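Local coordinates for primase X domain-containing protein (Sulfolobus solfataricus, PDB 4WYH), which serves as a noncatalytic subunit of an archaeal eukaryotic-type primase and is needed for efficient primer synthesis, at residues F77-K80 against K85-E88. Sequence-based numbering, arbitrary orientation.
Sequences FYYK and KVYE
Y78 and Y79, where helix 67-78 runs out, face the extended backbone of K85 and V86, with the CA atoms of Y78 and V86 7.4 Å apart and no strand pairing between the two segments. The two tyrosine rings reach across this gap, and V86 meets both. Its CB sits over one face of the Y78 ring, 3.8 Å from the centroid and only 12° off the ring normal, a CH-pi contact. CG1 of V86 lies off the same face, displaced from the centre, 3.6 Å from CD2 of Y78, and also touches CE2 of Y79 at 3.8 Å. With CG anti to the backbone N (chi1 -175°), Y78 runs past V86 in the opposite direction, until its hydroxyl comes alongside the backbone of K85. The rings of the two tyrosines meet edge to face: CD2 of Y78 stands over the centre of the Y79 ring, 3.6 Å above its plane.

Y79 supplies a hydrogen bond. Its CG, anti to the carbonyl carbon, carries the ring out to the loop, where OH accepts the amide hydrogen of V86 N at 3.0 Å in a nearly straight bond (177°). This is a helix-loop-helix connection: Y79 is the first residue to leave helical geometry, Y87 is the N-cap of helix 88-101, and the contact joins the end of helix 67-78 to the loop just before helix 88-101. Helix 47-63 packs against the buried Y78, R47 making a cation-pi contact with its ring and a hydrogen bond to its carbonyl O, and K48 touching its side chain. The Y78 side chain is about 9 Å from that of D45, a residue that binds manganese in this protein, though no metal is bound here.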
ATOM      1  N   PHE A  77      -7.254   3.558  -3.430  1.00  6.68           N
ATOM      2  CA  PHE A  77      -5.868   3.868  -3.750  1.00  3.99           C
ATOM      3  C   PHE A  77      -5.447   3.396  -5.133  1.00  8.40           C
ATOM      4  O   PHE A  77      -4.928   4.198  -5.925  1.00  9.26           O
ATOM      5  CB  PHE A  77      -4.928   3.221  -2.716  1.00  6.78           C
ATOM      6  CG  PHE A  77      -3.517   3.136  -3.176  1.00  6.91           C
ATOM      7  CD1 PHE A  77      -2.751   4.284  -3.254  1.00  7.73           C
ATOM      8  CD2 PHE A  77      -2.929   1.898  -3.549  1.00  5.91           C
ATOM      9  CE1 PHE A  77      -1.434   4.205  -3.685  1.00  6.00           C
ATOM     10  CE2 PHE A  77      -1.596   1.839  -3.959  1.00  7.02           C
ATOM     11  CZ  PHE A  77      -0.870   2.988  -4.039  1.00  6.28           C
ATOM     12  N   TYR A  78      -5.703   2.125  -5.449  1.00  5.32           N
ATOM     13  CA  TYR A  78      -5.299   1.554  -6.724  1.00  8.38           C
ATOM     14  C   TYR A  78      -5.780   2.305  -7.906  1.00 10.70           C
ATOM     15  O   TYR A  78      -4.999   2.477  -8.845  1.00  9.26           O
ATOM     16  CB  TYR A  78      -5.638   0.042  -6.856  1.00  6.94           C
ATOM     17  CG  TYR A  78      -5.100  -0.530  -8.138  1.00  7.95           C
ATOM     18  CD1 TYR A  78      -3.787  -0.953  -8.258  1.00  5.46           C
ATOM     19  CD2 TYR A  78      -5.911  -0.578  -9.279  1.00 10.08           C
ATOM     20  CE1 TYR A  78      -3.307  -1.433  -9.479  1.00  8.78           C
ATOM     21  CE2 TYR A  78      -5.438  -1.006 -10.498  1.00 10.78           C
ATOM     22  CZ  TYR A  78      -4.127  -1.431 -10.609  1.00 11.11           C
ATOM     23  OH  TYR A  78      -3.681  -1.890 -11.827  1.00 15.64           O
ATOM     24  N   TYR A  79      -7.061   2.727  -7.914  1.00  6.90           N
ATOM     25  CA  TYR A  79      -7.637   3.384  -9.061  1.00 10.59           C
ATOM     26  C   TYR A  79      -7.454   4.934  -9.067  1.00 15.43           C
ATOM     27  O   TYR A  79      -8.043   5.643  -9.868  1.00 15.31           O
ATOM     28  CB  TYR A  79      -9.091   2.948  -9.252  1.00  8.69           C
ATOM     29  CG  TYR A  79      -9.251   1.491  -9.608  1.00  7.72           C
ATOM     30  CD1 TYR A  79      -8.815   1.009 -10.833  1.00  8.46           C
ATOM     31  CD2 TYR A  79      -9.862   0.586  -8.734  1.00 10.51           C
ATOM     32  CE1 TYR A  79      -8.987  -0.349 -11.205  1.00 12.33           C
ATOM     33  CE2 TYR A  79      -9.999  -0.781  -9.104  1.00  7.48           C
ATOM     34  CZ  TYR A  79      -9.572  -1.216 -10.340  1.00  9.21           C
ATOM     35  OH  TYR A  79      -9.666  -2.522 -10.769  1.00 13.65           O
ATOM     36  N   LYS A  80      -6.603   5.458  -8.209  1.00 14.43           N
ATOM     37  CA  LYS A  80      -6.178   6.842  -8.393  1.00 22.45           C
ATOM     38  C   LYS A  80      -5.518   7.052  -9.748  1.00 20.03           C
ATOM     39  O   LYS A  80      -5.538   8.148 -10.265  1.00 28.27           O
ATOM     40  CB  LYS A  80      -5.228   7.314  -7.280  1.00 16.52           C
ATOM     41  CG  LYS A  80      -5.807   7.237  -5.906  1.00 15.17           C
ATOM     42  CD  LYS A  80      -6.998   8.112  -5.814  1.00 22.31           C
ATOM     43  CE  LYS A  80      -6.869   9.011  -4.640  1.00 28.45           C
ATOM     44  NZ  LYS A  80      -8.198   9.540  -4.240  1.00 39.58           N
ATOM     45  N   LYS A  85      -5.943  -2.588 -13.790  1.00 15.63           N
ATOM     46  CA  LYS A  85      -6.939  -3.261 -13.055  1.00 14.91           C
ATOM     47  C   LYS A  85      -6.397  -4.137 -11.928  1.00 16.32           C
ATOM     48  O   LYS A  85      -5.325  -4.715 -12.015  1.00 14.94           O
ATOM     49  CB  LYS A  85      -7.759  -4.074 -13.987  1.00 14.53           C
ATOM     50  CG  LYS A  85      -6.984  -5.230 -14.537  1.00 25.76           C
ATOM     51  CD  LYS A  85      -7.965  -6.325 -14.877  1.00 31.46           C
ATOM     52  CE  LYS A  85      -7.296  -7.502 -15.526  1.00 28.83           C
ATOM     53  NZ  LYS A  85      -7.457  -7.398 -17.033  1.00 33.60           N
ATOM     54  N   VAL A  86      -7.179  -4.188 -10.869  1.00 11.96           N
ATOM     55  CA  VAL A  86      -6.916  -5.058  -9.740  1.00 12.75           C
ATOM     56  C   VAL A  86      -8.178  -5.935  -9.428  1.00 10.99           C
ATOM     57  O   VAL A  86      -9.309  -5.443  -9.478  1.00 12.02           O
ATOM     58  CB  VAL A  86      -6.423  -4.250  -8.492  1.00 11.89           C
ATOM     59  CG1 VAL A  86      -7.570  -3.432  -7.831  1.00  9.69           C
ATOM     60  CG2 VAL A  86      -5.845  -5.230  -7.489  1.00 10.48           C
ATOM     61  N   TYR A  87      -7.951  -7.224  -9.120  1.00 17.32           N
ATOM     62  CA  TYR A  87      -8.977  -8.189  -8.654  1.00 20.16           C
ATOM     63  C   TYR A  87      -9.286  -8.028  -7.191  1.00 17.37           C
ATOM     64  O   TYR A  87      -8.363  -7.972  -6.355  1.00  9.40           O
ATOM     65  CB  TYR A  87      -8.467  -9.644  -8.861  1.00 19.70           C
ATOM     66  CG  TYR A  87      -8.335 -10.086 -10.302  1.00 30.49           C
ATOM     67  CD1 TYR A  87      -9.276 -10.961 -10.896  1.00 38.51           C
ATOM     68  CD2 TYR A  87      -7.265  -9.646 -11.098  1.00 35.13           C
ATOM     69  CE1 TYR A  87      -9.125 -11.389 -12.227  1.00 38.92           C
ATOM     70  CE2 TYR A  87      -7.129 -10.059 -12.431  1.00 34.44           C
ATOM     71  CZ  TYR A  87      -8.033 -10.947 -12.985  1.00 30.98           C
ATOM     72  OH  TYR A  87      -7.855 -11.343 -14.306  1.00 33.92           O
ATOM     73  N   GLU A  88     -10.572  -8.003  -6.869  1.00 14.46           N
ATOM     74  CA  GLU A  88     -10.992  -8.059  -5.488  1.00 16.41           C
ATOM     75  C   GLU A  88     -10.483  -9.335  -4.819  1.00 15.49           C
ATOM     76  O   GLU A  88     -10.155  -9.313  -3.678  1.00 13.86           O
ATOM     77  CB  GLU A  88     -12.487  -7.984  -5.310  1.00 17.52           C
ATOM     78  CG  GLU A  88     -12.970  -6.545  -5.311  1.00 24.87           C
ATOM     79  CD  GLU A  88     -14.413  -6.393  -4.851  1.00 25.16           C
ATOM     80  OE1 GLU A  88     -15.032  -7.370  -4.391  1.00 27.28           O
ATOM     81  OE2 GLU A  88     -14.911  -5.275  -4.957  1.00 20.82           O
TER